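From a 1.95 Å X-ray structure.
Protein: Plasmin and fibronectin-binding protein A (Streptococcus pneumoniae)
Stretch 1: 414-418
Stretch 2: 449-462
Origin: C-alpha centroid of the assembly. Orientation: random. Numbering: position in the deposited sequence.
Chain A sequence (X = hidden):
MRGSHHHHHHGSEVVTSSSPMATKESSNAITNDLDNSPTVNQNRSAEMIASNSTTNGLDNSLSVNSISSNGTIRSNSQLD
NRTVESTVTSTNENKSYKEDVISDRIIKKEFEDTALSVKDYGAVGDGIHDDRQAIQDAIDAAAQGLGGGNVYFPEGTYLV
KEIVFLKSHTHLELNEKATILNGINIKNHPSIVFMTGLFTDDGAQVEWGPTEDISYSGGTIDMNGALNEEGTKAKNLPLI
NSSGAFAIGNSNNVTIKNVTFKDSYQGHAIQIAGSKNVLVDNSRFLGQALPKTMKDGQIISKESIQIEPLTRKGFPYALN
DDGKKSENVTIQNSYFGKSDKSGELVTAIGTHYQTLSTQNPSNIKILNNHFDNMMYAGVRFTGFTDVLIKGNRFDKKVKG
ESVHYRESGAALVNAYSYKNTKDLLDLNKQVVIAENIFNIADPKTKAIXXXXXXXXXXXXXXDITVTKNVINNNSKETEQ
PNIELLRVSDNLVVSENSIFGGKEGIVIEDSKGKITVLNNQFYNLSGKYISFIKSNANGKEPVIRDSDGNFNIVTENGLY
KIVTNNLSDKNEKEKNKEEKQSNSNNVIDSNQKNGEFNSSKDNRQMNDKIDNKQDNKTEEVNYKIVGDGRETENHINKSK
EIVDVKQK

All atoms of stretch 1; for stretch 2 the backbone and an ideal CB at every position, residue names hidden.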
# COMPACT_ATOMS: atom_id res chain seq x y z
N ASN A 414 -5.35 -6.94 3.76
CA ASN A 414 -4.98 -8.31 3.46
C ASN A 414 -3.52 -8.59 3.76
O ASN A 414 -2.65 -8.35 2.92
CB ASN A 414 -5.29 -8.59 1.98
CG ASN A 414 -5.09 -10.04 1.59
OD1 ASN A 414 -4.69 -10.87 2.40
ND2 ASN A 414 -5.38 -10.36 0.32
N ALA A 415 -3.24 -9.09 4.96
CA ALA A 415 -1.87 -9.44 5.35
C ALA A 415 -1.76 -10.92 5.04
O ALA A 415 -2.25 -11.75 5.81
CB ALA A 415 -1.66 -9.20 6.84
N TYR A 416 -1.11 -11.24 3.93
CA TYR A 416 -0.98 -12.62 3.50
C TYR A 416 0.45 -13.14 3.51
O TYR A 416 1.37 -12.43 3.88
CB TYR A 416 -1.58 -12.78 2.10
CG TYR A 416 -0.72 -12.22 0.99
CD1 TYR A 416 -0.56 -10.85 0.81
CD2 TYR A 416 -0.03 -13.08 0.13
CE1 TYR A 416 0.26 -10.34 -0.21
CE2 TYR A 416 0.80 -12.59 -0.88
CZ TYR A 416 0.94 -11.22 -1.04
OH TYR A 416 1.74 -10.76 -2.06
N SER A 417 0.61 -14.39 3.09
CA SER A 417 1.92 -15.02 3.05
C SER A 417 2.37 -15.29 1.62
O SER A 417 1.61 -15.80 0.80
CB SER A 417 1.89 -16.33 3.83
OG SER A 417 1.55 -16.11 5.19
N TYR A 418 3.62 -14.93 1.32
CA TYR A 418 4.20 -15.13 -0.01
C TYR A 418 4.16 -16.61 -0.39
O TYR A 418 4.53 -17.47 0.42
CB TYR A 418 5.65 -14.64 -0.02
CG TYR A 418 6.28 -14.61 -1.40
CD1 TYR A 418 5.82 -13.72 -2.37
CD2 TYR A 418 7.32 -15.48 -1.74
CE1 TYR A 418 6.38 -13.69 -3.65
CE2 TYR A 418 7.89 -15.46 -3.02
CZ TYR A 418 7.41 -14.56 -3.97
OH TYR A 418 7.94 -14.54 -5.24
N UNK A 449 -8.47 -9.50 6.34
CA UNK A 449 -7.94 -10.83 6.13
C UNK A 449 -6.48 -10.90 6.57
O UNK A 449 -5.67 -10.05 6.21
CB UNK A 449 -8.08 -11.23 4.66
N UNK A 450 -6.15 -11.91 7.37
CA UNK A 450 -4.78 -12.14 7.84
C UNK A 450 -4.61 -13.63 7.67
O UNK A 450 -5.35 -14.42 8.27
CB UNK A 450 -4.54 -11.68 9.28
N UNK A 451 -3.63 -14.04 6.88
CA UNK A 451 -3.49 -15.47 6.67
C UNK A 451 -2.17 -16.03 6.21
O UNK A 451 -1.29 -15.32 5.72
CB UNK A 451 -4.54 -15.90 5.64
N UNK A 452 -2.04 -17.34 6.42
CA UNK A 452 -0.90 -18.10 5.92
C UNK A 452 -1.75 -18.95 4.98
O UNK A 452 -2.24 -20.02 5.36
CB UNK A 452 -0.06 -18.85 6.96
N UNK A 453 -1.95 -18.41 3.79
CA UNK A 453 -2.79 -18.99 2.74
C UNK A 453 -2.72 -20.49 2.50
O UNK A 453 -3.70 -21.08 2.03
CB UNK A 453 -2.44 -18.30 1.42
N UNK A 454 -1.60 -21.11 2.82
CA UNK A 454 -1.46 -22.55 2.61
C UNK A 454 -0.79 -23.27 3.78
O UNK A 454 0.17 -22.77 4.37
CB UNK A 454 -0.66 -22.81 1.33
N UNK A 455 -1.30 -24.45 4.09
CA UNK A 455 -0.75 -25.27 5.17
C UNK A 455 0.66 -25.71 4.77
O UNK A 455 1.45 -26.13 5.62
CB UNK A 455 -1.64 -26.48 5.46
N UNK A 456 0.96 -25.61 3.48
CA UNK A 456 2.26 -26.01 2.97
C UNK A 456 3.38 -25.00 3.25
O UNK A 456 4.56 -25.35 3.17
CB UNK A 456 2.16 -26.24 1.46
N UNK A 457 3.02 -23.76 3.56
CA UNK A 457 4.04 -22.75 3.84
C UNK A 457 4.66 -23.06 5.20
O UNK A 457 3.96 -23.23 6.19
CB UNK A 457 3.45 -21.34 3.81
N UNK A 458 5.99 -23.14 5.22
CA UNK A 458 6.74 -23.48 6.43
C UNK A 458 6.89 -22.40 7.49
O UNK A 458 7.03 -22.70 8.67
CB UNK A 458 8.14 -23.93 6.02
N UNK A 459 6.87 -21.13 7.08
CA UNK A 459 7.01 -20.05 8.03
C UNK A 459 5.83 -19.94 8.99
O UNK A 459 4.96 -20.81 9.01
CB UNK A 459 7.19 -18.73 7.28
N UNK A 460 5.80 -18.87 9.77
CA UNK A 460 4.72 -18.66 10.73
C UNK A 460 4.23 -17.22 10.79
O UNK A 460 5.00 -16.27 10.67
CB UNK A 460 5.18 -19.09 12.12
N UNK A 461 2.92 -17.08 10.97
CA UNK A 461 2.24 -15.79 11.10
C UNK A 461 1.82 -15.75 12.57
O UNK A 461 1.13 -16.65 13.04
CB UNK A 461 1.06 -15.64 10.14
N UNK A 462 2.23 -14.71 13.29
CA UNK A 462 1.88 -14.62 14.71
C UNK A 462 1.79 -13.19 15.23
O UNK A 462 2.20 -12.25 14.55
CB UNK A 462 2.91 -15.39 15.54

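Position 449 lies in a parallel strand beside Asn414, its CA-to-CB bond on the same face of the sheet as that of Asn414. The ideal CB is 4.1 Å from Asn414 OD1, an acceptor, so a side chain that can donate is favoured, though many strand residues would fit. It is Arg449, whose NH1 gives a hydrogen bond to Asn414 OD1 at 3.0 Å, in the guanidinium plane. Its carbonyl O accepts from Ala415 N at 2.9 Å.

Position 450 points to the other face, with Ala415. A methyl group and extended backbone angles (-136/121) suit a small or branched apolar residue; Val450 places CG2 4.3 Å from Ala415 CB.

At 451 the CB points sideways and comes no nearer than 4.7 Å to stretch 1, at Ala415 O, so its side chain is loosely specified and the backbone does the work. In Ala451, N donates to Ala415 O (2.9 Å) and O accepts from Ser417 OG (3.0 Å).

Position 452 leads away overall, yet its ideal CB lies 3.6 Å from Ser417 OG. A flexible chain able to leave the contact is suitable. Lys452 does so, and its NZ donates to the carbonyl O of 457, 3.1 Å away.

Position 453 points toward stretch 1, where the backbone N of Ser417 is a free donor within a short side chain's reach. An acceptor such as Asp or Asn would suit. Asp453 OD1 accepts from Ser417 N at 2.9 Å, while OD2 forms a salt bridge with Arg449 NH2 at 2.7 Å, so one carboxylate ties the strand's arginine to the backbone of Ser417.

Positions 454 to 456 have no contact with stretch 1, and a type I turn runs from 454 to 457, so small or polar residues are reasonable. They are Ser454, whose OG accepts from the backbone N of 456 at 3.0 Å, Ala455 and Glu456.

Position 457 points back toward stretch 1, its ideal CB 5.2 Å from Ser417 CB and 5.3 Å from Tyr418 O, enough for a large, flat side chain. Tyr457 lays one ring face under Tyr418 O, CE2 to O 4.0 Å, and its OH shares a water with Ser417 O.

Positions 458 to 460 make no contact, and little is dictated: Leu458, Gly459, Lys460.

Position 461 points toward Ser417 OG, 5.0 Å from the ideal CB, so a modest branched residue can close the gap: Val461 CG2 reaches 3.6 Å from Ser417 OG.

Position 462, out of reach, is Ser462.

Stretch 2, residues 449-462: RVAKDSAEYLGKVS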
# COMPACT_ATOMS: atom_id res chain seq x y z
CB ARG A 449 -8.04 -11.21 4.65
CG ARG A 449 -7.44 -12.55 4.29
CD ARG A 449 -7.70 -12.88 2.83
NE ARG A 449 -7.33 -14.26 2.52
CZ ARG A 449 -6.09 -14.67 2.27
NH1 ARG A 449 -5.08 -13.81 2.28
NH2 ARG A 449 -5.87 -15.95 2.01
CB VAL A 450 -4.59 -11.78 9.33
CG1 VAL A 450 -3.19 -12.16 9.79
CG2 VAL A 450 -4.81 -10.29 9.53
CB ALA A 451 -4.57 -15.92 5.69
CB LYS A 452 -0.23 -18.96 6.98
CG LYS A 452 1.04 -19.59 6.41
CD LYS A 452 1.83 -20.39 7.42
CE LYS A 452 1.14 -21.68 7.78
NZ LYS A 452 2.06 -22.56 8.54
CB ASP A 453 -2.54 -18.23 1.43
CG ASP A 453 -2.41 -16.73 1.64
OD1 ASP A 453 -1.39 -16.30 2.22
OD2 ASP A 453 -3.33 -15.98 1.25
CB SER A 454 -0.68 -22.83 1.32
OG SER A 454 -0.40 -24.22 1.19
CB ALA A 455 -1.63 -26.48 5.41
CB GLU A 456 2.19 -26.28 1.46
CG GLU A 456 1.43 -27.55 1.10
CD GLU A 456 1.69 -27.99 -0.34
OE1 GLU A 456 1.24 -27.29 -1.27
OE2 GLU A 456 2.35 -29.03 -0.53
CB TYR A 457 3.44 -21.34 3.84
CG TYR A 457 2.76 -20.94 2.54
CD1 TYR A 457 3.02 -21.63 1.34
CD2 TYR A 457 1.87 -19.87 2.50
CE1 TYR A 457 2.40 -21.25 0.15
CE2 TYR A 457 1.25 -19.49 1.32
CZ TYR A 457 1.52 -20.18 0.15
OH TYR A 457 0.89 -19.80 -1.01
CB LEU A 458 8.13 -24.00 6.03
CG LEU A 458 8.22 -25.43 5.49
CD1 LEU A 458 7.11 -25.70 4.48
CD2 LEU A 458 9.58 -25.63 4.85
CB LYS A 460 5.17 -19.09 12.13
CG LYS A 460 5.49 -20.57 12.25
CD LYS A 460 5.95 -20.90 13.66
CE LYS A 460 6.38 -22.36 13.78
NZ LYS A 460 6.86 -22.70 15.15
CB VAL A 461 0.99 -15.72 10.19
CG1 VAL A 461 0.19 -14.45 10.49
CG2 VAL A 461 1.40 -15.75 8.73
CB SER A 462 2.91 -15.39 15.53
OG SER A 462 4.21 -14.91 15.24
O HOH W 1 -0.24 -12.89 7.15
O HOH W 2 0.10 -17.02 -1.14
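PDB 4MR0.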